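Local coordinates for protein ADP-ribosylating toxin CARDS (Mycoplasma pneumoniae, PDB 4TLV) that transfers ADP-ribose from NAD(+) to multiple target proteins in vitro and causes vacuolation and loss of epithelial integrity, acting as the main virulence factor of the bacterium, at residues A[124-129]-A[475-480]; A[331-336]-A[439-444]. All coordinates share one frame; numbering follows the deposited sequence.

Contact 1: residues A[124-129]-A[475-480]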
loop_
_atom_site.group_PDB
_atom_site.type_symbol
_atom_site.label_atom_id
_atom_site.label_comp_id
_atom_site.label_asym_id
_atom_site.label_seq_id
_atom_site.Cartn_x
_atom_site.Cartn_y
_atom_site.Cartn_z
ATOM N N ALA A 124 2.008 -1.775 13.300
ATOM C CA ALA A 124 2.500 -0.501 12.779
ATOM C C ALA A 124 3.057 -0.645 11.355
ATOM O O ALA A 124 2.764 0.181 10.490
ATOM C CB ALA A 124 3.540 0.086 13.705
ATOM N N LEU A 125 3.859 -1.679 11.119
ATOM C CA LEU A 125 4.415 -1.926 9.781
ATOM C C LEU A 125 3.288 -2.141 8.756
ATOM O O LEU A 125 3.368 -1.677 7.615
ATOM C CB LEU A 125 5.303 -3.167 9.805
ATOM C CG LEU A 125 5.873 -3.673 8.476
ATOM C CD1 LEU A 125 6.684 -2.557 7.816
ATOM C CD2 LEU A 125 6.740 -4.897 8.741
ATOM N N ARG A 126 2.249 -2.861 9.175
ATOM C CA ARG A 126 1.132 -3.238 8.295
ATOM C C ARG A 126 0.243 -2.064 7.920
ATOM O O ARG A 126 -0.392 -2.049 6.863
ATOM C CB ARG A 126 0.248 -4.256 9.005
ATOM C CG ARG A 126 0.788 -5.680 9.005
ATOM C CD ARG A 126 -0.215 -6.556 9.774
ATOM N NE ARG A 126 -0.077 -7.958 9.400
ATOM C CZ ARG A 126 -0.967 -8.891 9.699
ATOM N NH1 ARG A 126 -2.069 -8.553 10.373
ATOM N NH2 ARG A 126 -0.768 -10.147 9.311
ATOM N N THR A 127 0.154 -1.107 8.828
ATOM C CA THR A 127 -0.802 -0.027 8.678
ATOM C C THR A 127 -0.033 1.280 8.468
ATOM O O THR A 127 0.253 1.651 7.314
ATOM C CB THR A 127 -1.834 0.005 9.841
ATOM O OG1 THR A 127 -1.177 0.217 11.097
ATOM C CG2 THR A 127 -2.599 -1.319 9.896
ATOM N N SER A 128 0.391 1.901 9.558
ATOM C CA SER A 128 1.069 3.210 9.537
ATOM C C SER A 128 2.223 3.387 8.541
ATOM O O SER A 128 2.291 4.422 7.858
ATOM C CB SER A 128 1.563 3.578 10.947
ATOM O OG SER A 128 0.474 3.609 11.845
ATOM N N PHE A 129 3.149 2.424 8.489
ATOM C CA PHE A 129 4.313 2.564 7.615
ATOM C C PHE A 129 4.217 1.840 6.276
ATOM O O PHE A 129 5.125 1.941 5.464
ATOM C CB PHE A 129 5.582 2.075 8.329
ATOM C CG PHE A 129 5.845 2.775 9.629
ATOM C CD1 PHE A 129 6.130 4.133 9.650
ATOM C CD2 PHE A 129 5.820 2.078 10.829
ATOM C CE1 PHE A 129 6.396 4.797 10.853
ATOM C CE2 PHE A 129 6.074 2.735 12.039
ATOM C CZ PHE A 129 6.362 4.095 12.046
ATOM N N TYR A 475 -8.027 -9.542 3.139
ATOM C CA TYR A 475 -7.455 -9.718 4.458
ATOM C C TYR A 475 -7.327 -8.342 5.089
ATOM O O TYR A 475 -6.738 -7.443 4.488
ATOM C CB TYR A 475 -6.089 -10.369 4.299
ATOM C CG TYR A 475 -5.351 -10.727 5.575
ATOM C CD1 TYR A 475 -5.720 -11.828 6.337
ATOM C CD2 TYR A 475 -4.235 -10.015 5.969
ATOM C CE1 TYR A 475 -5.008 -12.185 7.488
ATOM C CE2 TYR A 475 -3.515 -10.365 7.105
ATOM C CZ TYR A 475 -3.905 -11.454 7.863
ATOM O OH TYR A 475 -3.163 -11.791 8.984
ATOM N N ASP A 476 -7.912 -8.161 6.270
ATOM C CA ASP A 476 -7.839 -6.872 6.960
ATOM C C ASP A 476 -6.578 -6.816 7.797
ATOM O O ASP A 476 -6.476 -7.501 8.808
ATOM C CB ASP A 476 -9.043 -6.652 7.871
ATOM C CG ASP A 476 -8.889 -5.405 8.717
ATOM O OD1 ASP A 476 -8.208 -4.450 8.263
ATOM O OD2 ASP A 476 -9.408 -5.393 9.846
ATOM N N LEU A 477 -5.615 -5.997 7.383
ATOM C CA LEU A 477 -4.339 -5.925 8.100
ATOM C C LEU A 477 -4.469 -5.384 9.522
ATOM O O LEU A 477 -3.588 -5.610 10.346
ATOM C CB LEU A 477 -3.343 -5.070 7.313
ATOM C CG LEU A 477 -2.854 -5.695 6.005
ATOM C CD1 LEU A 477 -2.148 -4.625 5.155
ATOM C CD2 LEU A 477 -1.933 -6.916 6.261
ATOM N N LYS A 478 -5.531 -4.630 9.810
ATOM C CA LYS A 478 -5.686 -4.110 11.172
ATOM C C LYS A 478 -5.962 -5.220 12.183
ATOM O O LYS A 478 -5.479 -5.173 13.305
ATOM C CB LYS A 478 -6.815 -3.073 11.268
ATOM C CG LYS A 478 -6.503 -1.720 10.659
ATOM C CD LYS A 478 -7.713 -0.765 10.783
ATOM C CE LYS A 478 -7.748 -0.072 12.129
ATOM N NZ LYS A 478 -8.846 0.951 12.198
ATOM N N THR A 479 -6.756 -6.201 11.779
ATOM C CA THR A 479 -7.301 -7.185 12.713
ATOM C C THR A 479 -6.971 -8.636 12.363
ATOM O O THR A 479 -7.300 -9.524 13.133
ATOM C CB THR A 479 -8.835 -7.088 12.798
ATOM O OG1 THR A 479 -9.402 -7.388 11.517
ATOM C CG2 THR A 479 -9.288 -5.682 13.252
ATOM N N SER A 480 -6.340 -8.860 11.211
ATOM C CA SER A 480 -6.021 -10.205 10.705
ATOM C C SER A 480 -7.241 -11.060 10.355
ATOM O O SER A 480 -7.147 -12.287 10.334
ATOM C CB SER A 480 -5.120 -10.978 11.692
ATOM O OG SER A 480 -3.891 -10.303 11.929
#
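Arg126, the last residue of helix 115-126 in the mono-ADP-ribosyltransferase domain, reaches across to the D3 beta-trefoil and meets Tyr475 at the end of strand 473-476 and Leu477 and Ser480 in the turn beyond it. The contact thus joins the catalytic domain directly to the C-terminal domain, the segments' nearest ends being 346 residues apart in the chain. The chain of Arg126 is extended from CG to NE (chi3 158°), which puts NE away from the backbone. NH1 donates to Ser480 OG at 3.0 Å and makes a weak second bond to Leu477 O at 3.3 Å. NH2 donates to Tyr475 OH at 2.9 Å, the hydroxyl lying 22° out of the guanidinium plane. That plane stands almost perpendicular to the tyrosine ring (85°), and NH2 sits at the ring edge, so this is a hydroxyl contact and not a cation-pi stack. NH2 also forms a salt bridge with Glu97, which probably offsets the buried positive charge; Tyr475 OH is also hydrogen-bonded to Trp526 O, and Ser480 OG to Tyr549 OH.

Van der Waals contacts lie alongside these bonds. Leu477 lays CD2 over one face of the guanidinium, offset toward its rim and 3.8 Å from Arg126 NE, while its other methyl, CD1, approaches the backbone oxygen of Arg126. At the margin, Thr127, the first residue to leave helical geometry, touches the aliphatic part of Lys478.

Within D3 the receiving turn is internally braced. Asp476 O accepts from the backbone N of both Thr479 and Ser480. The same residue forms an Asx turn, its OD1 taking the N-H of Lys478 at 3.1 Å from above the carboxylate plane, while OD2 bonds Thr479 OG1 at 2.6 Å.

Contact 2: residues A[331-336]-A[439-444]; sequences AQISLS and TFFVDV
The junction between the two C-terminal beta-trefoils, D2 and D3, is where Ile333 and Ser334 meet Thr439 and Phe441. No direct hydrogen bond crosses between 331-336 and 439-444; the segments meet through van der Waals packing and one bridging water. Phe441 supplies the apolar part. Its CE2 lies 4.2 Å from Ile333 CG2, and the two side chains cross at about a right angle. The far rim of the ring points its edge at main chain: CZ is 4.1 Å from Gln332 O and CE2 is 4.1 Å from Ser334 N, both polar atoms lying near the ring plane. Ser334 N is buried here and has no hydrogen-bonding partner in the model.

In the fold, 331-336 leads into strand 335-340 of D2, whereas Thr439 closes D2 and Phe441 begins strand 441-443, one of the two outermost strands of the D3 sheet. Phe441 also packs on Val354 of D2 and makes an edge-to-face contact with Phe483 of D3, placing its ring between the two domains.

The polar part is beside it. Ser334 CB approaches Thr439 OG1 at 3.6 Å, but the two hydroxyls remain 3.9 Å apart (OG to OG1). A chi1 of 171° sets Ser334 OG anti to the backbone N, where it reaches a water that also bonds Thr439 OG1, 2.7 Å from Ser334 OG and 2.7 Å from Thr439 OG1. Ser334 OG is bonded to Ser355 OG as well.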
loop_
_atom_site.group_PDB
_atom_site.type_symbol
_atom_site.label_atom_id
_atom_site.label_comp_id
_atom_site.label_asym_id
_atom_site.label_seq_id
_atom_site.Cartn_x
_atom_site.Cartn_y
_atom_site.Cartn_z
ATOM N N ALA A 331 -21.972 -2.197 5.489
ATOM C CA ALA A 331 -21.215 -3.374 5.889
ATOM C C ALA A 331 -19.743 -3.038 6.177
ATOM O O ALA A 331 -18.881 -3.914 6.142
ATOM C CB ALA A 331 -21.331 -4.476 4.831
ATOM N N GLN A 332 -19.479 -1.761 6.449
ATOM C CA GLN A 332 -18.186 -1.295 6.934
ATOM C C GLN A 332 -17.034 -1.395 5.927
ATOM O O GLN A 332 -15.878 -1.456 6.316
ATOM C CB GLN A 332 -17.811 -1.994 8.244
ATOM C CG GLN A 332 -18.880 -1.893 9.322
ATOM C CD GLN A 332 -18.623 -2.853 10.466
ATOM O OE1 GLN A 332 -18.635 -4.071 10.285
ATOM N NE2 GLN A 332 -18.351 -2.306 11.644
ATOM N N ILE A 333 -17.333 -1.389 4.636
ATOM C CA ILE A 333 -16.233 -1.330 3.685
ATOM C C ILE A 333 -16.099 0.049 3.040
ATOM O O ILE A 333 -17.049 0.831 2.968
ATOM C CB ILE A 333 -16.260 -2.440 2.625
ATOM C CG1 ILE A 333 -17.525 -2.346 1.796
ATOM C CG2 ILE A 333 -16.069 -3.848 3.261
ATOM C CD1 ILE A 333 -17.831 -3.622 1.067
ATOM N N SER A 334 -14.879 0.330 2.618
ATOM C CA SER A 334 -14.500 1.579 1.981
ATOM C C SER A 334 -14.466 1.317 0.480
ATOM O O SER A 334 -14.148 0.206 0.058
ATOM C CB SER A 334 -13.103 1.974 2.471
ATOM O OG SER A 334 -12.592 3.075 1.743
ATOM N N LEU A 335 -14.827 2.323 -0.315
ATOM C CA LEU A 335 -14.814 2.215 -1.773
ATOM C C LEU A 335 -13.871 3.233 -2.419
ATOM O O LEU A 335 -13.791 4.375 -1.968
ATOM C CB LEU A 335 -16.226 2.418 -2.321
ATOM C CG LEU A 335 -17.262 1.384 -1.852
ATOM C CD1 LEU A 335 -18.693 1.926 -2.070
ATOM C CD2 LEU A 335 -17.047 0.033 -2.551
ATOM N N SER A 336 -13.185 2.808 -3.482
ATOM C CA SER A 336 -12.173 3.614 -4.175
ATOM C C SER A 336 -12.434 3.630 -5.679
ATOM O O SER A 336 -12.963 2.662 -6.229
ATOM C CB SER A 336 -10.774 3.012 -3.944
ATOM O OG SER A 336 -10.357 3.185 -2.606
ATOM N N THR A 439 -8.548 2.625 5.853
ATOM C CA THR A 439 -8.722 1.169 5.852
ATOM C C THR A 439 -7.529 0.482 5.216
ATOM O O THR A 439 -6.816 1.070 4.391
ATOM C CB THR A 439 -10.010 0.709 5.139
ATOM O OG1 THR A 439 -9.928 0.994 3.732
ATOM C CG2 THR A 439 -11.260 1.373 5.785
ATOM N N PHE A 440 -7.316 -0.769 5.607
ATOM C CA PHE A 440 -6.096 -1.478 5.238
ATOM C C PHE A 440 -6.403 -2.898 4.768
ATOM O O PHE A 440 -5.896 -3.875 5.317
ATOM C CB PHE A 440 -5.160 -1.480 6.438
ATOM C CG PHE A 440 -4.883 -0.101 6.968
ATOM C CD1 PHE A 440 -5.716 0.474 7.917
ATOM C CD2 PHE A 440 -3.809 0.627 6.499
ATOM C CE1 PHE A 440 -5.474 1.746 8.405
ATOM C CE2 PHE A 440 -3.563 1.913 6.983
ATOM C CZ PHE A 440 -4.399 2.472 7.922
ATOM N N PHE A 441 -7.247 -3.001 3.748
ATOM C CA PHE A 441 -7.646 -4.297 3.199
ATOM C C PHE A 441 -6.706 -4.729 2.082
ATOM O O PHE A 441 -6.396 -3.935 1.190
ATOM C CB PHE A 441 -9.061 -4.225 2.610
ATOM C CG PHE A 441 -10.094 -3.650 3.544
ATOM C CD1 PHE A 441 -9.994 -3.824 4.922
ATOM C CD2 PHE A 441 -11.191 -2.968 3.029
ATOM C CE1 PHE A 441 -10.967 -3.295 5.779
ATOM C CE2 PHE A 441 -12.172 -2.450 3.874
ATOM C CZ PHE A 441 -12.055 -2.616 5.248
ATOM N N VAL A 442 -6.258 -5.985 2.130
ATOM C CA VAL A 442 -5.474 -6.574 1.034
ATOM C C VAL A 442 -6.362 -7.521 0.243
ATOM O O VAL A 442 -7.079 -8.337 0.832
ATOM C CB VAL A 442 -4.263 -7.409 1.543
ATOM C CG1 VAL A 442 -3.457 -7.957 0.352
ATOM C CG2 VAL A 442 -3.377 -6.573 2.449
ATOM N N ASP A 443 -6.356 -7.384 -1.079
ATOM C CA ASP A 443 -7.058 -8.340 -1.944
ATOM C C ASP A 443 -6.218 -9.609 -2.010
ATOM O O ASP A 443 -5.110 -9.593 -2.551
ATOM C CB ASP A 443 -7.258 -7.742 -3.341
ATOM C CG ASP A 443 -8.116 -8.632 -4.264
ATOM O OD1 ASP A 443 -8.328 -9.820 -3.958
ATOM O OD2 ASP A 443 -8.574 -8.127 -5.313
ATOM N N VAL A 444 -6.703 -10.688 -1.398
ATOM C CA VAL A 444 -5.919 -11.923 -1.343
ATOM C C VAL A 444 -6.440 -12.973 -2.329
ATOM O O VAL A 444 -5.740 -13.937 -2.643
ATOM C CB VAL A 444 -5.817 -12.497 0.095
ATOM C CG1 VAL A 444 -4.960 -11.577 0.984
ATOM C CG2 VAL A 444 -7.216 -12.705 0.710
HETATM O O HOH W 1 -10.307 3.644 3.121
#

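The two contacts have centres about 12 Å apart and meet in the D3 sheet, where strands 441-443 and 473-476 are antiparallel neighbours. Probable backbone bonds run from Tyr475 N to Val442 O (2.8 Å) and from Leu477 N to Phe440 O (3.0 Å). Side chains pack too: Leu477 CD1 lies 3.6 Å from Val442 CG2, and Lys478 CG lies 3.6 Å from Phe440 CD1. This edge of D3 therefore faces the ADP-ribosyltransferase domain through contact 1 and D2 through contact 2, linking all three domains. Both segments of contact 2 fall between those of contact 1 in sequence. An acetate ion, probably from crystallisation, lies about 3 Å from the Tyr475 side chain.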